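Local coordinates for octenoyl-coa reductase/carboxylase (Streptomyces sp., PDB 4A0S), which reductively carboxylates 2-octenoyl-CoA with NADPH, probably supplying an extender unit for cinnabaramide polyketide biosynthesis, at residues K187-E195 with Q418-R428. Residues are numbered along the deposited sequence; the frame is centred on the assembly and turned at random.
Sequences KPAHLTWEE and QGLGVTDPDLR
Arg428 meets Glu195 end-on, its guanidinium pairing with the carboxylate while also holding a main-chain carbonyl. Arg428 NH1 donates to Glu195 OE1 and Arg428 NH2 to Glu195 OE2, each bond 2.6 Å long and using a syn lone pair, with carboxylate and guanidinium planes only 14° apart. Arg428 NH1 also reaches His190 O at 2.8 Å, in the guanidinium plane, while the methyl CG2 of Thr192 lies over one face of the group. The arginine chain, with CG anti to the backbone N (chi1 -179°) and extended on to NE, lays its methylenes past that same carbonyl. Shortening this side chain to an alanine is likely to leave the Glu195 carboxylate without its charged mate and His190 O without this donor.

Lys187 NZ gathers three carbonyls, those of Pro188, Leu191 and, across the contact, Gly421 (2.7 Å to its O), the last approached from above the carbonyl plane; a water ties NZ to Thr423 OG1. Ala189 O accepts from both Thr423 N and Asp424 N. Farther along, Trp193 N binds Leu420 O at 2.9 Å, and the indole lays a face on Gly421, whose CA sits 3.1 Å from Trp193 NE1. Glu194, bent at chi2 (-86°), turns OE2 onto Gly419 N at 2.7 Å.

Behind this shell, Thr192, the N-cap of its helix, accepts from Glu195 N through OG1, while Glu195 OE1 accepts from Thr192 N above the carboxylate plane, fixing the group that Arg428 grips. Glu433 and Asn437 add second partners to Arg428 NH2 and Glu195 OE2, respectively. Asp424, N-cap of helix 425-431, accepts from Leu427 N through OD1, starting the helix that carries Arg428. The C-terminal tail is thus clamped onto the GroES-like part of an alcohol-dehydrogenase-type fold, at a helix N-terminus closed by a capping box.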
ATOM      1  N   LYS A 187       4.028  25.909  16.385  1.00 16.78           N
ATOM      2  CA  LYS A 187       3.964  25.376  17.729  1.00 16.87           C
ATOM      3  C   LYS A 187       2.506  25.249  18.146  1.00 17.07           C
ATOM      4  O   LYS A 187       1.726  26.178  17.950  1.00 17.30           O
ATOM      5  CB  LYS A 187       4.687  26.318  18.680  1.00 17.08           C
ATOM      6  CG  LYS A 187       4.532  25.963  20.141  1.00 17.26           C
ATOM      7  CD  LYS A 187       5.036  27.105  20.982  1.00 17.64           C
ATOM      8  CE  LYS A 187       4.438  27.057  22.388  1.00 18.78           C
ATOM      9  NZ  LYS A 187       2.972  27.386  22.391  1.00 18.68           N
ATOM     10  N   PRO A 188       2.131  24.087  18.715  1.00 17.02           N
ATOM     11  CA  PRO A 188       0.802  23.923  19.284  1.00 17.31           C
ATOM     12  C   PRO A 188       0.575  25.036  20.304  1.00 17.86           C
ATOM     13  O   PRO A 188       1.319  25.146  21.279  1.00 18.10           O
ATOM     14  CB  PRO A 188       0.897  22.574  19.980  1.00 17.18           C
ATOM     15  CG  PRO A 188       1.869  21.827  19.164  1.00 16.83           C
ATOM     16  CD  PRO A 188       2.913  22.843  18.795  1.00 16.77           C
ATOM     17  N   ALA A 189      -0.412  25.884  20.046  1.00 18.58           N
ATOM     18  CA  ALA A 189      -0.580  27.128  20.808  1.00 18.91           C
ATOM     19  C   ALA A 189      -0.859  26.939  22.321  1.00 19.44           C
ATOM     20  O   ALA A 189      -0.504  27.788  23.140  1.00 20.29           O
ATOM     21  CB  ALA A 189      -1.646  27.996  20.158  1.00 19.58           C
ATOM     22  N   HIS A 190      -1.484  25.828  22.682  1.00 19.29           N
ATOM     23  CA  HIS A 190      -1.916  25.616  24.045  1.00 19.73           C
ATOM     24  C   HIS A 190      -0.799  25.052  24.907  1.00 19.33           C
ATOM     25  O   HIS A 190      -1.006  24.776  26.076  1.00 19.77           O
ATOM     26  CB  HIS A 190      -3.067  24.631  24.043  1.00 19.73           C
ATOM     27  CG  HIS A 190      -2.678  23.283  23.524  1.00 19.68           C
ATOM     28  ND1 HIS A 190      -2.539  23.018  22.177  1.00 18.86           N
ATOM     29  CD2 HIS A 190      -2.354  22.140  24.170  1.00 18.99           C
ATOM     30  CE1 HIS A 190      -2.176  21.760  22.016  1.00 18.18           C
ATOM     31  NE2 HIS A 190      -2.063  21.201  23.208  1.00 18.37           N
ATOM     32  N   LEU A 191       0.374  24.858  24.315  1.00 18.87           N
ATOM     33  CA  LEU A 191       1.475  24.230  25.012  1.00 18.59           C
ATOM     34  C   LEU A 191       2.487  25.255  25.464  1.00 18.59           C
ATOM     35  O   LEU A 191       2.681  26.259  24.802  1.00 18.87           O
ATOM     36  CB  LEU A 191       2.178  23.254  24.093  1.00 17.89           C
ATOM     37  CG  LEU A 191       1.399  21.997  23.701  1.00 17.74           C
ATOM     38  CD1 LEU A 191       2.294  21.141  22.850  1.00 17.36           C
ATOM     39  CD2 LEU A 191       0.872  21.225  24.911  1.00 18.17           C
ATOM     40  N   THR A 192       3.166  24.965  26.559  1.00 18.59           N
ATOM     41  CA  THR A 192       4.280  25.774  26.977  1.00 18.69           C
ATOM     42  C   THR A 192       5.441  25.446  26.046  1.00 18.30           C
ATOM     43  O   THR A 192       5.399  24.454  25.305  1.00 18.15           O
ATOM     44  CB  THR A 192       4.696  25.454  28.419  1.00 18.98           C
ATOM     45  OG1 THR A 192       5.208  24.122  28.470  1.00 18.75           O
ATOM     46  CG2 THR A 192       3.525  25.587  29.377  1.00 19.40           C
ATOM     47  N   TRP A 193       6.487  26.256  26.093  1.00 18.35           N
ATOM     48  CA  TRP A 193       7.653  26.029  25.252  1.00 18.04           C
ATOM     49  C   TRP A 193       8.231  24.646  25.453  1.00 17.86           C
ATOM     50  O   TRP A 193       8.447  23.896  24.484  1.00 17.54           O
ATOM     51  CB  TRP A 193       8.721  27.069  25.526  1.00 18.21           C
ATOM     52  CG  TRP A 193       8.301  28.420  25.193  1.00 18.38           C
ATOM     53  CD1 TRP A 193       8.076  29.440  26.069  1.00 18.79           C
ATOM     54  CD2 TRP A 193       8.014  28.939  23.885  1.00 18.21           C
ATOM     55  NE1 TRP A 193       7.690  30.560  25.395  1.00 18.88           N
ATOM     56  CE2 TRP A 193       7.640  30.285  24.052  1.00 18.53           C
ATOM     57  CE3 TRP A 193       8.050  28.398  22.586  1.00 18.28           C
ATOM     58  CZ2 TRP A 193       7.312  31.110  22.967  1.00 18.51           C
ATOM     59  CZ3 TRP A 193       7.723  29.214  21.513  1.00 17.81           C
ATOM     60  CH2 TRP A 193       7.342  30.549  21.709  1.00 18.24           C
ATOM     61  N   GLU A 194       8.470  24.306  26.718  1.00 18.11           N
ATOM     62  CA  GLU A 194       9.082  23.041  27.055  1.00 18.05           C
ATOM     63  C   GLU A 194       8.167  21.867  26.663  1.00 17.92           C
ATOM     64  O   GLU A 194       8.634  20.826  26.191  1.00 17.83           O
ATOM     65  CB  GLU A 194       9.483  22.999  28.536  1.00 18.40           C
ATOM     66  CG  GLU A 194       8.328  23.233  29.504  1.00 20.05           C
ATOM     67  CD  GLU A 194       8.055  24.706  29.794  1.00 22.43           C
ATOM     68  OE1 GLU A 194       8.401  25.594  28.979  1.00 20.01           O
ATOM     69  OE2 GLU A 194       7.473  24.962  30.868  1.00 25.04           O
ATOM     70  N   GLU A 195       6.862  22.043  26.815  1.00 17.95           N
ATOM     71  CA  GLU A 195       5.911  21.002  26.406  1.00 17.81           C
ATOM     72  C   GLU A 195       5.945  20.767  24.895  1.00 17.43           C
ATOM     73  O   GLU A 195       5.941  19.624  24.422  1.00 17.23           O
ATOM     74  CB  GLU A 195       4.504  21.417  26.783  1.00 18.05           C
ATOM     75  CG  GLU A 195       4.154  21.221  28.240  1.00 18.45           C
ATOM     76  CD  GLU A 195       2.936  22.030  28.627  1.00 18.77           C
ATOM     77  OE1 GLU A 195       2.303  22.611  27.733  1.00 18.67           O
ATOM     78  OE2 GLU A 195       2.606  22.075  29.830  1.00 20.40           O
ATOM     79  N   GLN A 418       9.780  28.048  33.409  1.00 23.89           N
ATOM     80  CA  GLN A 418       8.750  27.146  32.946  1.00 23.61           C
ATOM     81  C   GLN A 418       7.409  27.838  32.767  1.00 23.62           C
ATOM     82  O   GLN A 418       7.175  28.898  33.340  1.00 23.81           O
ATOM     83  CB  GLN A 418       8.574  26.029  33.959  1.00 23.99           C
ATOM     84  CG  GLN A 418       9.583  24.927  33.850  1.00 25.53           C
ATOM     85  CD  GLN A 418       9.096  23.708  34.588  1.00 28.03           C
ATOM     86  OE1 GLN A 418       8.187  23.014  34.134  1.00 29.06           O
ATOM     87  NE2 GLN A 418       9.673  23.457  35.748  1.00 28.14           N
ATOM     88  N   GLY A 419       6.546  27.220  31.965  1.00 22.63           N
ATOM     89  CA  GLY A 419       5.160  27.614  31.855  1.00 22.58           C
ATOM     90  C   GLY A 419       4.871  28.696  30.839  1.00 22.49           C
ATOM     91  O   GLY A 419       3.725  29.122  30.706  1.00 22.79           O
ATOM     92  N   LEU A 420       5.899  29.165  30.140  1.00 21.92           N
ATOM     93  CA  LEU A 420       5.737  30.256  29.201  1.00 21.80           C
ATOM     94  C   LEU A 420       5.344  29.743  27.826  1.00 21.52           C
ATOM     95  O   LEU A 420       5.531  28.568  27.517  1.00 20.89           O
ATOM     96  CB  LEU A 420       7.025  31.054  29.078  1.00 21.78           C
ATOM     97  CG  LEU A 420       7.555  31.637  30.390  1.00 22.37           C
ATOM     98  CD1 LEU A 420       8.930  32.231  30.176  1.00 21.91           C
ATOM     99  CD2 LEU A 420       6.576  32.680  30.921  1.00 22.53           C
ATOM    100  N   GLY A 421       4.814  30.650  27.014  1.00 21.57           N
ATOM    101  CA  GLY A 421       4.574  30.381  25.606  1.00 21.42           C
ATOM    102  C   GLY A 421       3.222  29.801  25.270  1.00 21.54           C
ATOM    103  O   GLY A 421       2.972  29.461  24.119  1.00 21.36           O
ATOM    104  N   VAL A 422       2.335  29.698  26.260  1.00 21.94           N
ATOM    105  CA  VAL A 422       0.974  29.299  25.963  1.00 22.20           C
ATOM    106  C   VAL A 422       0.315  30.510  25.352  1.00 22.72           C
ATOM    107  O   VAL A 422       0.181  31.542  26.000  1.00 23.25           O
ATOM    108  CB  VAL A 422       0.202  28.845  27.191  1.00 22.62           C
ATOM    109  CG1 VAL A 422      -1.239  28.507  26.790  1.00 22.70           C
ATOM    110  CG2 VAL A 422       0.899  27.659  27.836  1.00 21.55           C
ATOM    111  N   THR A 423      -0.035  30.399  24.081  1.00 22.64           N
ATOM    112  CA  THR A 423      -0.706  31.491  23.394  1.00 23.32           C
ATOM    113  C   THR A 423      -2.168  31.134  23.117  1.00 23.47           C
ATOM    114  O   THR A 423      -2.927  31.969  22.636  1.00 24.14           O
ATOM    115  CB  THR A 423       0.032  31.899  22.094  1.00 23.07           C
ATOM    116  OG1 THR A 423       0.139  30.768  21.220  1.00 23.19           O
ATOM    117  CG2 THR A 423       1.426  32.456  22.403  1.00 23.01           C
ATOM    118  N   ASP A 424      -2.566  29.902  23.441  1.00 23.57           N
ATOM    119  CA  ASP A 424      -3.995  29.538  23.456  1.00 23.88           C
ATOM    120  C   ASP A 424      -4.343  28.973  24.831  1.00 24.01           C
ATOM    121  O   ASP A 424      -4.539  27.766  24.987  1.00 23.74           O
ATOM    122  CB  ASP A 424      -4.363  28.569  22.327  1.00 23.54           C
ATOM    123  CG  ASP A 424      -5.877  28.388  22.165  1.00 24.45           C
ATOM    124  OD1 ASP A 424      -6.689  28.911  22.969  1.00 26.13           O
ATOM    125  OD2 ASP A 424      -6.270  27.691  21.227  1.00 25.08           O
ATOM    126  N   PRO A 425      -4.408  29.860  25.843  1.00 24.46           N
ATOM    127  CA  PRO A 425      -4.707  29.425  27.204  1.00 24.61           C
ATOM    128  C   PRO A 425      -6.075  28.773  27.313  1.00 24.69           C
ATOM    129  O   PRO A 425      -6.245  27.872  28.125  1.00 24.57           O
ATOM    130  CB  PRO A 425      -4.646  30.725  28.018  1.00 25.08           C
ATOM    131  CG  PRO A 425      -4.853  31.820  27.008  1.00 25.44           C
ATOM    132  CD  PRO A 425      -4.141  31.309  25.785  1.00 24.86           C
ATOM    133  N   ASP A 426      -7.032  29.220  26.497  1.00 25.17           N
ATOM    134  CA  ASP A 426      -8.392  28.660  26.514  1.00 25.65           C
ATOM    135  C   ASP A 426      -8.395  27.205  26.127  1.00 24.80           C
ATOM    136  O   ASP A 426      -8.991  26.367  26.805  1.00 25.33           O
ATOM    137  CB  ASP A 426      -9.318  29.429  25.581  1.00 26.22           C
ATOM    138  CG  ASP A 426      -9.678  30.794  26.129  1.00 28.12           C
ATOM    139  OD1 ASP A 426      -9.131  31.196  27.180  1.00 27.99           O
ATOM    140  OD2 ASP A 426     -10.492  31.475  25.485  1.00 31.46           O
ATOM    141  N   LEU A 427      -7.721  26.903  25.028  1.00 23.79           N
ATOM    142  CA  LEU A 427      -7.554  25.523  24.632  1.00 22.63           C
ATOM    143  C   LEU A 427      -6.828  24.798  25.739  1.00 22.11           C
ATOM    144  O   LEU A 427      -7.245  23.715  26.151  1.00 21.76           O
ATOM    145  CB  LEU A 427      -6.754  25.422  23.349  1.00 22.33           C
ATOM    146  CG  LEU A 427      -6.551  23.998  22.846  1.00 21.97           C
ATOM    147  CD1 LEU A 427      -7.899  23.317  22.721  1.00 21.76           C
ATOM    148  CD2 LEU A 427      -5.823  24.038  21.507  1.00 20.84           C
ATOM    149  N   ARG A 428      -5.753  25.394  26.239  1.00 21.55           N
ATOM    150  CA  ARG A 428      -5.015  24.736  27.298  1.00 21.63           C
ATOM    151  C   ARG A 428      -5.946  24.386  28.468  1.00 22.38           C
ATOM    152  O   ARG A 428      -5.954  23.255  28.937  1.00 22.49           O
ATOM    153  CB  ARG A 428      -3.830  25.562  27.758  1.00 21.36           C
ATOM    154  CG  ARG A 428      -3.027  24.885  28.832  1.00 20.78           C
ATOM    155  CD  ARG A 428      -1.853  25.736  29.204  1.00 20.75           C
ATOM    156  NE  ARG A 428      -0.978  25.024  30.111  1.00 20.32           N
ATOM    157  CZ  ARG A 428      -0.075  24.129  29.727  1.00 19.76           C
ATOM    158  NH1 ARG A 428       0.087  23.846  28.440  1.00 19.09           N
ATOM    159  NH2 ARG A 428       0.668  23.529  30.641  1.00 19.61           N
TER
HETATM  160  O   HOH W   1       2.408  29.525  20.772  1.00  2.00           O
HETATM  161  O   HOH W   2       8.338  28.238  29.317  1.00  2.00           O
HETATM  162  O   HOH W   3       6.241  23.500  32.653  1.00  7.99           O